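Side-chain contacts in carbohydrate binding protein (PDB 3HZB), which binds calcium ions through a betagamma-crystallin domain of a larger protein that probably binds carbohydrate: residues 3-8 with 80-85; 16-21 with 29-34; 49-54 with 69-74. All blocks are in the same frame, centred on the assembly; numbering follows the deposited sequence.

Contact 1: 3-8 with 80-85; sequences ITVYKD and SSIRVI. With CA (calcium ion), chain L; CA (calcium ion), chain M.
Ile3 and Val84 point their side chains at each other across the core of the domain and meet tip to tip. The end methyl of Ile3, CD1, sits 3.4 Å from Val84 CG1, which is tighter than usual for two carbons. The same CD1 is 3.8 Å from Val84 CG2, so the isoleucine tip presses on both methyls of the valine fork. The extended side chain of Ile3 (chi2 178°) carries the methyl that far. Val5 and Ile82 meet differently. Their side chains slide past each other in opposite directions, and Val5 CG1 lies 4.2 Å from Ile82 CD1. No hydrogen bond joins the two segments, and all four residues are buried.

Both segments also reach calcium sites beyond this packing. The carbonyl O of Lys7 binds one calcium ion at 2.4 Å. Ser80 OG binds a second ion at 2.6 Å and also takes part in a hydrogen bond with Asn35 ND2.

The contact is sheet-on-sheet packing of a betagamma-crystallin sandwich. Strand 3-6 is the middle strand of its sheet, between 15-18 and 40-43. Strand 81-86 belongs to the other sheet, between 21-23 and 47-52. Leu18 of strand 15-18 touches both Val5 and Val84, and Ile38 touches Val5 and Ile82. From strand 47-52, Ala49 touches Ile3 and Ile82, and Leu51 touches Ile82.

Contact 2: 16-21 with 29-34; sequences GGLTIG and NSLGVL
Leu31 has more surface buried here than any other residue of the two segments. It lies in the loop after helix 25-29, and its side chain is directed at strand 15-18. Methyl CD1 makes the contacts. Leu31 CD1 sits 3.5 Å from Leu18 CD2, a tight carbon pair. Leu31 CD1 also lies 3.7 Å from Gly17 O. The two leucine side chains cross obliquely. Leu18 leaves the strand across the line to the loop, and its outer methyl CD2 is the branch that closes on Leu31. Its CG lies beside the backbone N (chi1 -44°).

Gly16 is second in buried surface. Its CA takes the methyl CG2 of Val33 at 3.8 Å, and its backbone N is 4.1 Å from that same methyl. With no side chain on Gly16, the valine packs directly on the strand backbone. At chi1 178°, Val33 CG2 lies opposite the carbonyl carbon, which turns it to Gly16.

Leu31 is presented by a type I beta turn from Asn29 to Gly32, and Val33 follows directly. The turn is closed by a 2.9 Å hydrogen bond from Gly32 N to Asn29 O. Gly32 has positive phi and ends the helix in a Schellman motif. Tyr23 of strand 21-23 touches both leucines, and Val5 of strand 3-6 touches both Leu18 and Val33.

The contact joins the post-helix loop to an edge strand of the three-stranded sheet. Its chemistry is almost wholly apolar. No hydrogen bond crosses between the segments. The fit rests on methyl against methyl at Leu18 and Leu31, and on methyl against glycine backbone at Gly16 and Gly17. Shape therefore probably matters more here than directional bonds.

Contact 3: 49-54 with 69-74; sequences AILYQD and SCLNTT. With CA (calcium ion), chain M.
This contact borders a calcium site built by the double-clamp N/D-N/D-X-X-S/T-S motif of the betagamma-crystallin fold, where strand 47-52 gives way to a corner at Gln53. Asp36 of the first clamp binds this ion together with Lys78 and Ser80 of the second. Gln53 works at both ends. Its backbone O binds the same calcium ion at 2.5 Å. Its side chain reaches across to segment 69-74, the loop that follows strand 60-64.

A bend at chi2 (-74°) turns the amide toward Thr74, although the side chain does not set out that way. Gln53 NE2 then donates to Thr74 O at 3.0 Å. This hydrogen bond is moderately bent, with 152° at the hydrogen, and the donor lies tilted from the carbonyl plane by 34°. At the other end of the amide, Gln53 OE1 accepts a hydrogen bond of 2.6 Å from a water that is also a calcium ligand. One amide group thus links the loop backbone to the metal's water shell. These two bonds probably fix which way round it sits.

Trp75 touches Gln53 and also Leu51. Cys70, in the same loop, is tied by a disulfide to Cys9, so the loop has a covalent link as well.

Deeper in, the contact turns apolar. Leu51 and Leu71 are both buried and point toward each other, and Leu41 of strand 40-43 touches both. Their methyls meet loosely, with Leu51 CD1 4.3 Å from Leu71 CD2.

From the N terminus, strand 3-6 opens contact 1, which closes only when the chain reaches 80-85. Contacts 2 and 3 both lie inside that long loop, one after the other and without crossing. Contact 2 closes first, tying the loop after helix 25-29 to strand 15-18, the sheet neighbour of 3-6. Contact 3 follows, joining strand 47-52 to the loop at 69-74. Its strand lies next to 81-86 in the second sheet, and it shares one calcium ion with contact 1. Contact 1 thus bridges the two sheets near the centre of the chain, with contacts 2 and 3 on opposite sides of that centre.

Contact 1: 3-8 with 80-85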
loop_
_atom_site.group_PDB
_atom_site.type_symbol
_atom_site.label_atom_id
_atom_site.label_comp_id
_atom_site.label_asym_id
_atom_site.label_seq_id
_atom_site.Cartn_x
_atom_site.Cartn_y
_atom_site.Cartn_z
ATOM N N ILE B 3 7.806 3.802 5.055
ATOM C CA ILE B 3 6.639 3.419 5.838
ATOM C C ILE B 3 6.116 4.601 6.642
ATOM O O ILE B 3 6.883 5.334 7.256
ATOM C CB ILE B 3 6.970 2.259 6.800
ATOM C CG1 ILE B 3 7.256 0.990 5.986
ATOM C CG2 ILE B 3 5.821 2.033 7.766
ATOM C CD1 ILE B 3 7.647 -0.199 6.816
ATOM N N THR B 4 4.804 4.797 6.609
ATOM C CA THR B 4 4.187 5.876 7.362
ATOM C C THR B 4 3.113 5.261 8.252
ATOM O O THR B 4 2.293 4.472 7.792
ATOM C CB THR B 4 3.550 6.929 6.430
ATOM O OG1 THR B 4 4.560 7.477 5.572
ATOM C CG2 THR B 4 2.939 8.057 7.246
ATOM N N VAL B 5 3.146 5.600 9.535
ATOM C CA VAL B 5 2.165 5.081 10.476
ATOM C C VAL B 5 1.232 6.220 10.864
ATOM O O VAL B 5 1.683 7.322 11.178
ATOM C CB VAL B 5 2.852 4.490 11.722
ATOM C CG1 VAL B 5 3.700 3.306 11.305
ATOM C CG2 VAL B 5 3.724 5.547 12.409
ATOM N N TYR B 6 -0.068 5.951 10.833
ATOM C CA TYR B 6 -1.051 6.977 11.146
ATOM C C TYR B 6 -1.815 6.735 12.428
ATOM O O TYR B 6 -2.079 5.591 12.812
ATOM C CB TYR B 6 -2.058 7.123 10.003
ATOM C CG TYR B 6 -1.446 7.475 8.670
ATOM C CD1 TYR B 6 -0.842 6.497 7.883
ATOM C CD2 TYR B 6 -1.482 8.783 8.186
ATOM C CE1 TYR B 6 -0.289 6.806 6.650
ATOM C CE2 TYR B 6 -0.927 9.106 6.946
ATOM C CZ TYR B 6 -0.332 8.108 6.187
ATOM O OH TYR B 6 0.225 8.401 4.965
ATOM N N LYS B 7 -2.189 7.835 13.070
ATOM C CA LYS B 7 -2.939 7.784 14.309
ATOM C C LYS B 7 -4.340 7.233 14.064
ATOM O O LYS B 7 -4.831 6.450 14.850
ATOM C CB LYS B 7 -3.039 9.183 14.926
ATOM C CG LYS B 7 -3.717 9.220 16.296
ATOM C CD LYS B 7 -3.846 10.659 16.795
ATOM C CE LYS B 7 -4.406 10.712 18.209
ATOM N NZ LYS B 7 -3.410 10.229 19.211
ATOM N N ASP B 8 -4.979 7.638 12.971
ATOM C CA ASP B 8 -6.330 7.170 12.668
ATOM C C ASP B 8 -6.407 6.225 11.482
ATOM O O ASP B 8 -5.461 6.093 10.711
ATOM C CB ASP B 8 -7.258 8.358 12.384
ATOM C CG ASP B 8 -7.395 9.288 13.566
ATOM O OD1 ASP B 8 -7.199 8.832 14.710
ATOM O OD2 ASP B 8 -7.717 10.473 13.350
ATOM N N SER B 80 3.387 -1.101 20.282
ATOM C CA SER B 80 4.323 -0.474 21.216
ATOM C C SER B 80 5.748 -0.360 20.693
ATOM O O SER B 80 6.563 0.376 21.251
ATOM C CB SER B 80 4.321 -1.221 22.545
ATOM O OG SER B 80 3.122 -0.949 23.240
ATOM N N SER B 81 6.053 -1.110 19.639
ATOM C CA SER B 81 7.362 -1.050 19.003
ATOM C C SER B 81 7.243 -1.614 17.596
ATOM O O SER B 81 6.352 -2.421 17.308
ATOM C CB SER B 81 8.435 -1.792 19.821
ATOM O OG SER B 81 8.126 -3.153 20.017
ATOM N N ILE B 82 8.133 -1.168 16.718
ATOM C CA ILE B 82 8.108 -1.578 15.322
ATOM C C ILE B 82 9.502 -1.725 14.742
ATOM O O ILE B 82 10.435 -1.031 15.149
ATOM C CB ILE B 82 7.384 -0.518 14.461
ATOM C CG1 ILE B 82 5.965 -0.298 14.978
ATOM C CG2 ILE B 82 7.371 -0.942 13.002
ATOM C CD1 ILE B 82 5.247 0.850 14.294
ATOM N N ARG B 83 9.630 -2.635 13.783
ATOM C CA ARG B 83 10.886 -2.850 13.094
ATOM C C ARG B 83 10.559 -2.847 11.611
ATOM O O ARG B 83 9.628 -3.524 11.166
ATOM C CB ARG B 83 11.526 -4.177 13.507
ATOM C CG ARG B 83 12.006 -4.186 14.955
ATOM C CD ARG B 83 12.627 -5.514 15.315
ATOM N NE ARG B 83 13.792 -5.807 14.488
ATOM C CZ ARG B 83 14.016 -6.985 13.917
ATOM N NH1 ARG B 83 13.146 -7.975 14.086
ATOM N NH2 ARG B 83 15.107 -7.173 13.181
ATOM N N VAL B 84 11.309 -2.046 10.862
ATOM C CA VAL B 84 11.127 -1.922 9.428
ATOM C C VAL B 84 12.272 -2.673 8.764
ATOM O O VAL B 84 13.439 -2.425 9.067
ATOM C CB VAL B 84 11.163 -0.438 8.998
ATOM C CG1 VAL B 84 10.965 -0.324 7.497
ATOM C CG2 VAL B 84 10.075 0.341 9.736
ATOM N N ILE B 85 11.930 -3.599 7.872
ATOM C CA ILE B 85 12.925 -4.400 7.168
ATOM C C ILE B 85 12.613 -4.481 5.674
ATOM O O ILE B 85 11.511 -4.163 5.238
ATOM C CB ILE B 85 12.973 -5.842 7.724
ATOM C CG1 ILE B 85 11.633 -6.540 7.474
ATOM C CG2 ILE B 85 13.296 -5.817 9.210
ATOM C CD1 ILE B 85 11.602 -7.982 7.934
HETATM CA CA CA L . -5.643 5.188 16.769
HETATM CA CA CA M . 0.979 -2.326 23.476
HETATM O O HOH W 1 -7.886 6.583 15.930
HETATM O O HOH W 2 -8.078 4.405 17.399
HETATM O O HOH W 3 -5.786 6.839 18.770
HETATM O O HOH W 4 -0.635 -4.432 23.447
HETATM O O HOH W 5 -0.412 -2.138 25.913
#

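Contact 2: 16-21 with 29-34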
loop_
_atom_site.group_PDB
_atom_site.type_symbol
_atom_site.label_atom_id
_atom_site.label_comp_id
_atom_site.label_asym_id
_atom_site.label_seq_id
_atom_site.Cartn_x
_atom_site.Cartn_y
_atom_site.Cartn_z
ATOM N N GLY B 16 3.767 9.423 11.421
ATOM C CA GLY B 16 5.197 9.355 11.645
ATOM C C GLY B 16 5.824 8.596 10.489
ATOM O O GLY B 16 5.302 7.569 10.065
ATOM N N GLY B 17 6.935 9.104 9.969
ATOM C CA GLY B 17 7.602 8.440 8.866
ATOM C C GLY B 17 8.733 7.560 9.363
ATOM O O GLY B 17 9.553 7.999 10.173
ATOM N N LEU B 18 8.778 6.320 8.881
ATOM C CA LEU B 18 9.814 5.377 9.292
ATOM C C LEU B 18 10.633 4.888 8.098
ATOM O O LEU B 18 10.146 4.840 6.970
ATOM C CB LEU B 18 9.189 4.157 9.977
ATOM C CG LEU B 18 8.068 4.361 11.001
ATOM C CD1 LEU B 18 7.591 2.997 11.497
ATOM C CD2 LEU B 18 8.550 5.215 12.151
ATOM N N THR B 19 11.887 4.537 8.363
ATOM C CA THR B 19 12.772 4.008 7.337
ATOM C C THR B 19 13.302 2.694 7.896
ATOM O O THR B 19 12.892 2.269 8.979
ATOM C CB THR B 19 13.960 4.962 7.039
ATOM O OG1 THR B 19 14.672 5.248 8.251
ATOM C CG2 THR B 19 13.459 6.258 6.425
ATOM N N ILE B 20 14.196 2.040 7.161
ATOM C CA ILE B 20 14.765 0.780 7.625
ATOM C C ILE B 20 15.354 0.976 9.016
ATOM O O ILE B 20 16.060 1.954 9.264
ATOM C CB ILE B 20 15.878 0.290 6.673
ATOM C CG1 ILE B 20 15.264 -0.158 5.344
ATOM C CG2 ILE B 20 16.662 -0.844 7.319
ATOM C CD1 ILE B 20 14.351 -1.363 5.464
ATOM N N GLY B 21 15.059 0.054 9.925
ATOM C CA GLY B 21 15.589 0.181 11.269
ATOM C C GLY B 21 14.635 -0.292 12.349
ATOM O O GLY B 21 13.518 -0.728 12.062
ATOM N N ASN B 29 8.228 7.773 20.016
ATOM C CA ASN B 29 7.879 9.024 20.684
ATOM C C ASN B 29 8.715 10.196 20.176
ATOM O O ASN B 29 8.249 11.336 20.179
ATOM C CB ASN B 29 8.057 8.891 22.197
ATOM C CG ASN B 29 6.838 8.295 22.888
ATOM O OD1 ASN B 29 5.939 7.728 22.250
ATOM N ND2 ASN B 29 6.809 8.411 24.206
ATOM N N SER B 30 9.942 9.923 19.737
ATOM C CA SER B 30 10.803 10.993 19.239
ATOM C C SER B 30 10.248 11.531 17.926
ATOM O O SER B 30 10.651 12.599 17.467
ATOM C CB SER B 30 12.247 10.503 19.042
ATOM O OG SER B 30 12.396 9.746 17.856
ATOM N N LEU B 31 9.313 10.784 17.338
ATOM C CA LEU B 31 8.662 11.171 16.088
ATOM C C LEU B 31 7.265 11.700 16.394
ATOM O O LEU B 31 6.541 12.117 15.490
ATOM C CB LEU B 31 8.542 9.968 15.147
ATOM C CG LEU B 31 9.848 9.323 14.684
ATOM C CD1 LEU B 31 9.550 8.063 13.881
ATOM C CD2 LEU B 31 10.630 10.328 13.853
ATOM N N GLY B 32 6.889 11.665 17.670
ATOM C CA GLY B 32 5.574 12.141 18.074
ATOM C C GLY B 32 4.515 11.050 18.030
ATOM O O GLY B 32 3.339 11.295 18.320
ATOM N N VAL B 33 4.934 9.843 17.664
ATOM C CA VAL B 33 4.033 8.699 17.580
ATOM C C VAL B 33 3.844 8.114 18.976
ATOM O O VAL B 33 4.817 7.825 19.671
ATOM C CB VAL B 33 4.606 7.622 16.631
ATOM C CG1 VAL B 33 3.678 6.414 16.580
ATOM C CG2 VAL B 33 4.788 8.213 15.238
ATOM N N LEU B 34 2.588 7.934 19.376
ATOM C CA LEU B 34 2.261 7.418 20.703
ATOM C C LEU B 34 2.073 5.912 20.816
ATOM O O LEU B 34 1.820 5.215 19.833
ATOM C CB LEU B 34 0.991 8.097 21.221
ATOM C CG LEU B 34 1.049 9.599 21.504
ATOM C CD1 LEU B 34 -0.368 10.154 21.609
ATOM C CD2 LEU B 34 1.823 9.849 22.794
#

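Contact 3: 49-54 with 69-74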
loop_
_atom_site.group_PDB
_atom_site.type_symbol
_atom_site.label_atom_id
_atom_site.label_comp_id
_atom_site.label_asym_id
_atom_site.label_seq_id
_atom_site.Cartn_x
_atom_site.Cartn_y
_atom_site.Cartn_z
ATOM N N ALA B 49 6.764 -3.703 7.615
ATOM C CA ALA B 49 6.833 -3.375 9.028
ATOM C C ALA B 49 6.432 -4.567 9.881
ATOM O O ALA B 49 5.422 -5.217 9.624
ATOM C CB ALA B 49 5.926 -2.190 9.340
ATOM N N ILE B 50 7.254 -4.868 10.880
ATOM C CA ILE B 50 6.955 -5.947 11.807
ATOM C C ILE B 50 6.450 -5.232 13.054
ATOM O O ILE B 50 7.189 -4.456 13.667
ATOM C CB ILE B 50 8.207 -6.748 12.203
ATOM C CG1 ILE B 50 8.924 -7.278 10.956
ATOM C CG2 ILE B 50 7.802 -7.874 13.139
ATOM C CD1 ILE B 50 8.072 -8.187 10.091
ATOM N N LEU B 51 5.197 -5.477 13.422
ATOM C CA LEU B 51 4.621 -4.827 14.593
ATOM C C LEU B 51 4.773 -5.707 15.821
ATOM O O LEU B 51 4.725 -6.932 15.725
ATOM C CB LEU B 51 3.132 -4.546 14.368
ATOM C CG LEU B 51 2.726 -3.858 13.060
ATOM C CD1 LEU B 51 1.219 -3.640 13.064
ATOM C CD2 LEU B 51 3.457 -2.533 12.906
ATOM N N TYR B 52 4.955 -5.073 16.974
ATOM C CA TYR B 52 5.092 -5.790 18.236
ATOM C C TYR B 52 4.092 -5.236 19.250
ATOM O O TYR B 52 3.876 -4.025 19.331
ATOM C CB TYR B 52 6.514 -5.637 18.784
ATOM C CG TYR B 52 7.581 -6.256 17.908
ATOM C CD1 TYR B 52 8.007 -7.571 18.111
ATOM C CD2 TYR B 52 8.150 -5.535 16.860
ATOM C CE1 TYR B 52 8.977 -8.151 17.286
ATOM C CE2 TYR B 52 9.117 -6.105 16.028
ATOM C CZ TYR B 52 9.525 -7.413 16.249
ATOM O OH TYR B 52 10.474 -7.977 15.425
ATOM N N GLN B 53 3.485 -6.127 20.025
ATOM C CA GLN B 53 2.524 -5.711 21.030
ATOM C C GLN B 53 3.203 -4.928 22.150
ATOM O O GLN B 53 2.671 -3.944 22.628
ATOM C CB GLN B 53 1.817 -6.930 21.636
ATOM C CG GLN B 53 0.802 -7.622 20.736
ATOM C CD GLN B 53 -0.490 -6.836 20.583
ATOM O OE1 GLN B 53 -0.985 -6.235 21.540
ATOM N NE2 GLN B 53 -1.055 -6.857 19.383
ATOM N N ASP B 54 4.388 -5.351 22.563
ATOM C CA ASP B 54 5.057 -4.661 23.656
ATOM C C ASP B 54 6.267 -3.864 23.205
ATOM O O ASP B 54 6.718 -3.996 22.068
ATOM C CB ASP B 54 5.467 -5.674 24.733
ATOM C CG ASP B 54 4.288 -6.482 25.252
ATOM O OD1 ASP B 54 3.167 -5.933 25.307
ATOM O OD2 ASP B 54 4.481 -7.661 25.621
ATOM N N SER B 69 -5.450 0.011 5.908
ATOM C CA SER B 69 -6.257 1.177 6.244
ATOM C C SER B 69 -6.873 1.196 7.639
ATOM O O SER B 69 -7.373 2.230 8.073
ATOM C CB SER B 69 -7.374 1.341 5.210
ATOM O OG SER B 69 -8.236 0.218 5.237
ATOM N N CYS B 70 -6.846 0.073 8.344
ATOM C CA CYS B 70 -7.433 0.035 9.681
ATOM C C CYS B 70 -7.085 -1.281 10.357
ATOM O O CYS B 70 -7.661 -2.322 10.038
ATOM C CB CYS B 70 -8.951 0.179 9.567
ATOM S SG CYS B 70 -9.851 0.921 10.976
ATOM N N LEU B 71 -6.128 -1.233 11.278
ATOM C CA LEU B 71 -5.709 -2.430 11.993
ATOM C C LEU B 71 -6.905 -3.081 12.674
ATOM O O LEU B 71 -7.854 -2.399 13.064
ATOM C CB LEU B 71 -4.648 -2.074 13.031
ATOM C CG LEU B 71 -3.365 -1.492 12.423
ATOM C CD1 LEU B 71 -2.444 -1.011 13.531
ATOM C CD2 LEU B 71 -2.680 -2.544 11.561
ATOM N N ASN B 72 -6.859 -4.400 12.818
ATOM C CA ASN B 72 -7.960 -5.121 13.444
ATOM C C ASN B 72 -7.977 -4.946 14.959
ATOM O O ASN B 72 -7.129 -4.254 15.526
ATOM C CB ASN B 72 -7.904 -6.606 13.061
ATOM C CG ASN B 72 -6.643 -7.295 13.539
ATOM O OD1 ASN B 72 -6.313 -8.387 13.074
ATOM N ND2 ASN B 72 -5.941 -6.675 14.478
ATOM N N THR B 73 -8.952 -5.574 15.608
ATOM C CA THR B 73 -9.108 -5.479 17.055
ATOM C C THR B 73 -7.874 -5.906 17.841
ATOM O O THR B 73 -7.621 -5.399 18.932
ATOM C CB THR B 73 -10.295 -6.330 17.537
ATOM O OG1 THR B 73 -11.477 -5.938 16.831
ATOM C CG2 THR B 73 -10.515 -6.137 19.029
ATOM N N THR B 74 -7.115 -6.844 17.287
ATOM C CA THR B 74 -5.920 -7.345 17.948
ATOM C C THR B 74 -4.753 -6.366 17.874
ATOM O O THR B 74 -3.913 -6.324 18.777
ATOM C CB THR B 74 -5.466 -8.687 17.331
ATOM O OG1 THR B 74 -6.511 -9.656 17.470
ATOM C CG2 THR B 74 -4.218 -9.206 18.029
HETATM CA CA CA M . 0.979 -2.326 23.476
HETATM O O HOH W 4 -0.635 -4.432 23.447
HETATM O O HOH W 6 1.781 -3.754 25.654
HETATM O O HOH W 5 -0.412 -2.138 25.913
#